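Local coordinates for beta-alanyl-CoA:ammonia lyase 2 (Clostridium propionicum, PDB 4MTU), which probably eliminates ammonia from beta-alanyl-CoA as a zinc-binding lyase of the hot dog fold, at residues 3-11 / 32-43. Numbering follows the deposited sequence.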
loop_
_atom_site.group_PDB
_atom_site.type_symbol
_atom_site.label_atom_id
_atom_site.label_comp_id
_atom_site.label_asym_id
_atom_site.label_seq_id
_atom_site.Cartn_x
_atom_site.Cartn_y
_atom_site.Cartn_z
ATOM N N GLY A 3 6.483 -1.877 -33.781
ATOM C CA GLY A 3 5.206 -1.562 -33.146
ATOM C C GLY A 3 5.166 -0.143 -32.662
ATOM O O GLY A 3 6.013 0.715 -32.977
ATOM N N LYS A 4 4.184 0.198 -31.890
ATOM C CA LYS A 4 3.933 1.555 -31.387
ATOM C C LYS A 4 4.668 1.723 -30.063
ATOM O O LYS A 4 4.923 0.789 -29.339
ATOM C CB LYS A 4 2.413 1.768 -31.165
ATOM C CG LYS A 4 1.731 1.132 -29.980
ATOM C CD LYS A 4 0.214 1.267 -29.937
ATOM C CE LYS A 4 -0.496 0.563 -28.799
ATOM N NZ LYS A 4 -2.019 0.575 -28.890
ATOM N N LYS A 5 4.915 2.980 -29.721
ATOM C CA LYS A 5 5.393 3.372 -28.411
ATOM C C LYS A 5 4.242 3.241 -27.427
ATOM O O LYS A 5 3.151 3.716 -27.699
ATOM C CB LYS A 5 5.962 4.782 -28.503
ATOM C CG LYS A 5 6.609 5.343 -27.264
ATOM C CD LYS A 5 7.248 6.732 -27.531
ATOM C CE LYS A 5 8.373 6.747 -28.544
ATOM N NZ LYS A 5 9.190 8.025 -28.676
ATOM N N VAL A 6 4.469 2.668 -26.269
ATOM C CA VAL A 6 3.512 2.601 -25.181
ATOM C C VAL A 6 3.861 3.743 -24.207
ATOM O O VAL A 6 5.002 3.979 -23.862
ATOM C CB VAL A 6 3.562 1.271 -24.486
ATOM C CG1 VAL A 6 2.853 1.276 -23.150
ATOM C CG2 VAL A 6 2.947 0.205 -25.425
ATOM N N VAL A 7 2.805 4.444 -23.779
ATOM C CA VAL A 7 2.933 5.590 -22.869
ATOM C C VAL A 7 2.041 5.372 -21.657
ATOM O O VAL A 7 0.830 5.298 -21.782
ATOM C CB VAL A 7 2.554 6.881 -23.570
ATOM C CG1 VAL A 7 2.557 8.089 -22.633
ATOM C CG2 VAL A 7 3.457 7.158 -24.770
ATOM N N HIS A 8 2.643 5.173 -20.494
ATOM C CA HIS A 8 1.924 5.226 -19.241
ATOM C C HIS A 8 1.972 6.672 -18.724
ATOM O O HIS A 8 2.925 7.400 -19.003
ATOM C CB HIS A 8 2.498 4.230 -18.234
ATOM C CG HIS A 8 2.217 2.809 -18.544
ATOM N ND1 HIS A 8 2.354 1.805 -17.606
ATOM C CD2 HIS A 8 1.829 2.252 -19.730
ATOM C CE1 HIS A 8 2.017 0.685 -18.203
ATOM N NE2 HIS A 8 1.707 0.887 -19.496
ATOM N N HIS A 9 0.968 7.040 -17.955
ATOM C CA HIS A 9 0.840 8.398 -17.469
ATOM C C HIS A 9 0.040 8.329 -16.204
ATOM O O HIS A 9 -1.063 7.776 -16.194
ATOM C CB HIS A 9 0.211 9.248 -18.590
ATOM C CG HIS A 9 -0.059 10.700 -18.269
ATOM N ND1 HIS A 9 0.332 11.719 -19.086
ATOM C CD2 HIS A 9 -0.680 11.306 -17.261
ATOM C CE1 HIS A 9 -0.086 12.911 -18.535
ATOM N NE2 HIS A 9 -0.726 12.652 -17.403
ATOM N N LEU A 10 0.535 9.016 -15.148
ATOM C CA LEU A 10 -0.144 8.984 -13.864
ATOM C C LEU A 10 0.461 10.100 -12.972
ATOM O O LEU A 10 1.344 10.811 -13.398
ATOM C CB LEU A 10 -0.138 7.567 -13.279
ATOM C CG LEU A 10 1.237 6.892 -13.276
ATOM C CD1 LEU A 10 2.218 7.502 -12.313
ATOM C CD2 LEU A 10 1.028 5.413 -12.831
ATOM N N MET A 11 -0.056 10.177 -11.757
ATOM C CA MET A 11 0.394 11.158 -10.758
ATOM C C MET A 11 1.171 10.469 -9.662
ATOM O O MET A 11 0.796 9.372 -9.225
ATOM C CB MET A 11 -0.841 11.863 -10.143
ATOM C CG MET A 11 -0.487 13.082 -9.327
ATOM S SD MET A 11 -1.945 13.782 -8.483
ATOM C CE MET A 11 -1.970 12.781 -7.025
ATOM N N GLN A 32 7.311 1.226 -12.928
ATOM C CA GLN A 32 6.447 1.568 -14.043
ATOM C C GLN A 32 6.985 1.030 -15.369
ATOM O O GLN A 32 6.193 0.543 -16.191
ATOM C CB GLN A 32 6.205 3.098 -14.144
ATOM C CG GLN A 32 4.907 3.374 -14.824
ATOM C CD GLN A 32 3.723 2.872 -14.054
ATOM O OE1 GLN A 32 3.689 2.985 -12.810
ATOM N NE2 GLN A 32 2.753 2.316 -14.717
ATOM N N TRP A 33 8.291 1.096 -15.578
ATOM C CA TRP A 33 8.871 0.525 -16.819
ATOM C C TRP A 33 8.605 -0.985 -16.885
ATOM O O TRP A 33 8.417 -1.495 -18.000
ATOM C CB TRP A 33 10.339 0.812 -16.861
ATOM C CG TRP A 33 10.692 2.246 -17.192
ATOM C CD1 TRP A 33 9.922 3.160 -17.840
ATOM C CD2 TRP A 33 11.945 2.879 -16.908
ATOM N NE1 TRP A 33 10.610 4.356 -17.984
ATOM C CE2 TRP A 33 11.869 4.184 -17.405
ATOM C CE3 TRP A 33 13.097 2.458 -16.237
ATOM C CZ2 TRP A 33 12.946 5.104 -17.310
ATOM C CZ3 TRP A 33 14.135 3.339 -16.124
ATOM C CH2 TRP A 33 14.060 4.657 -16.647
ATOM N N GLY A 34 8.567 -1.683 -15.757
ATOM C CA GLY A 34 8.215 -3.087 -15.805
ATOM C C GLY A 34 6.817 -3.284 -16.401
ATOM O O GLY A 34 6.597 -4.200 -17.208
ATOM N N ASP A 35 5.872 -2.431 -16.001
ATOM C CA ASP A 35 4.497 -2.532 -16.512
ATOM C C ASP A 35 4.394 -2.097 -17.976
ATOM O O ASP A 35 3.626 -2.666 -18.745
ATOM C CB ASP A 35 3.552 -1.752 -15.644
ATOM C CG ASP A 35 3.345 -2.267 -14.247
ATOM O OD1 ASP A 35 3.886 -3.382 -13.933
ATOM O OD2 ASP A 35 2.622 -1.561 -13.486
ATOM N N VAL A 36 5.190 -1.087 -18.385
ATOM C CA VAL A 36 5.265 -0.698 -19.789
ATOM C C VAL A 36 5.789 -1.865 -20.626
ATOM O O VAL A 36 5.260 -2.201 -21.685
ATOM C CB VAL A 36 6.168 0.562 -19.964
ATOM C CG1 VAL A 36 6.390 0.869 -21.425
ATOM C CG2 VAL A 36 5.528 1.766 -19.277
ATOM N N GLY A 37 6.882 -2.470 -20.153
ATOM C CA GLY A 37 7.452 -3.628 -20.839
ATOM C C GLY A 37 6.426 -4.771 -20.951
ATOM O O GLY A 37 6.326 -5.416 -22.009
ATOM N N THR A 38 5.697 -5.027 -19.878
ATOM C CA THR A 38 4.679 -6.075 -19.917
ATOM C C THR A 38 3.694 -5.773 -21.042
ATOM O O THR A 38 3.314 -6.654 -21.818
ATOM C CB THR A 38 3.949 -6.152 -18.565
ATOM O OG1 THR A 38 4.901 -6.510 -17.539
ATOM C CG2 THR A 38 2.857 -7.208 -18.597
ATOM N N GLU A 39 3.218 -4.515 -21.130
ATOM C CA GLU A 39 2.225 -4.164 -22.141
ATOM C C GLU A 39 2.788 -4.424 -23.543
ATOM O O GLU A 39 2.099 -4.973 -24.433
ATOM C CB GLU A 39 1.807 -2.701 -21.974
ATOM C CG GLU A 39 0.533 -2.386 -22.728
ATOM C CD GLU A 39 -0.016 -0.992 -22.520
ATOM O OE1 GLU A 39 0.312 -0.331 -21.539
ATOM O OE2 GLU A 39 -0.870 -0.574 -23.361
ATOM N N LEU A 40 4.038 -4.034 -23.792
ATOM C CA LEU A 40 4.692 -4.295 -25.060
ATOM C C LEU A 40 4.731 -5.819 -25.397
ATOM O O LEU A 40 4.529 -6.184 -26.547
ATOM C CB LEU A 40 6.112 -3.747 -25.079
ATOM C CG LEU A 40 6.253 -2.215 -25.042
ATOM C CD1 LEU A 40 7.673 -1.820 -24.726
ATOM C CD2 LEU A 40 5.843 -1.624 -26.373
ATOM N N MET A 41 4.989 -6.625 -24.393
ATOM C CA MET A 41 5.081 -8.056 -24.607
ATOM C C MET A 41 3.704 -8.655 -24.890
ATOM O O MET A 41 3.575 -9.583 -25.739
ATOM C CB MET A 41 5.774 -8.725 -23.412
ATOM C CG MET A 41 7.224 -8.340 -23.269
ATOM S SD MET A 41 8.261 -8.696 -24.710
ATOM C CE MET A 41 8.309 -7.113 -25.533
ATOM N N VAL A 42 2.687 -8.181 -24.217
ATOM C CA VAL A 42 1.329 -8.599 -24.531
ATOM C C VAL A 42 1.039 -8.340 -26.006
ATOM O O VAL A 42 0.480 -9.182 -26.723
ATOM C CB VAL A 42 0.302 -7.874 -23.605
ATOM C CG1 VAL A 42 -1.130 -8.168 -24.080
ATOM C CG2 VAL A 42 0.522 -8.302 -22.150
ATOM N N TYR A 43 1.391 -7.145 -26.457
ATOM C CA TYR A 43 1.104 -6.778 -27.843
ATOM C C TYR A 43 1.927 -7.531 -28.892
ATOM O O TYR A 43 1.425 -7.856 -29.953
ATOM C CB TYR A 43 1.270 -5.267 -28.042
ATOM C CG TYR A 43 0.316 -4.421 -27.252
ATOM C CD1 TYR A 43 -0.912 -4.879 -26.788
ATOM C CD2 TYR A 43 0.639 -3.096 -26.939
ATOM C CE1 TYR A 43 -1.766 -4.099 -26.054
ATOM C CE2 TYR A 43 -0.223 -2.323 -26.210
ATOM C CZ TYR A 43 -1.423 -2.793 -25.763
ATOM O OH TYR A 43 -2.271 -2.029 -24.999
HETATM O O HOH W 1 -3.880 -0.668 -26.872
#
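H8 of strand 4-11 meets V36, Q32 and E39 of helix 27-45 and illustrates how the hot dog fold, a long helix wrapped by an antiparallel sheet, can join an edge strand of the chain's own sheet to that helix, largely through one histidine ring, with V6 packing beside it. Followed outward, CB of H8 stands 4.0 Å from V36 CG2, and with chi1 at -71° CG swings anti to the carbonyl carbon, over that methyl. V36 CG2 then sits 3.5 Å from the H8 ring centroid, only 11° off the normal, a CH-pi contact on one face. At the rim, H8 ND1 accepts a nearly straight bond (162°) from Q32 NE2, 3.0 Å away and in the ring plane, while H8 CE1 passes 3.9 Å from D35 CB. H8 NE2 donates to E39 OE1 at 2.8 Å. Gripped at both nitrogens, the ring has its rotation fixed. Q32 OE1 bonds R28, and E39 OE1 also takes H9 NE2 of the second subunit, tying the contact to the subunit interface. V6 packs its CG2 3.6 Å from L40 CD2. E39 OE2 receives Y43 OH on its anti side at 2.6 Å, and that hydroxyl accepts a bond from a water held by K4 NZ, itself salt-bridged to E134 OE2.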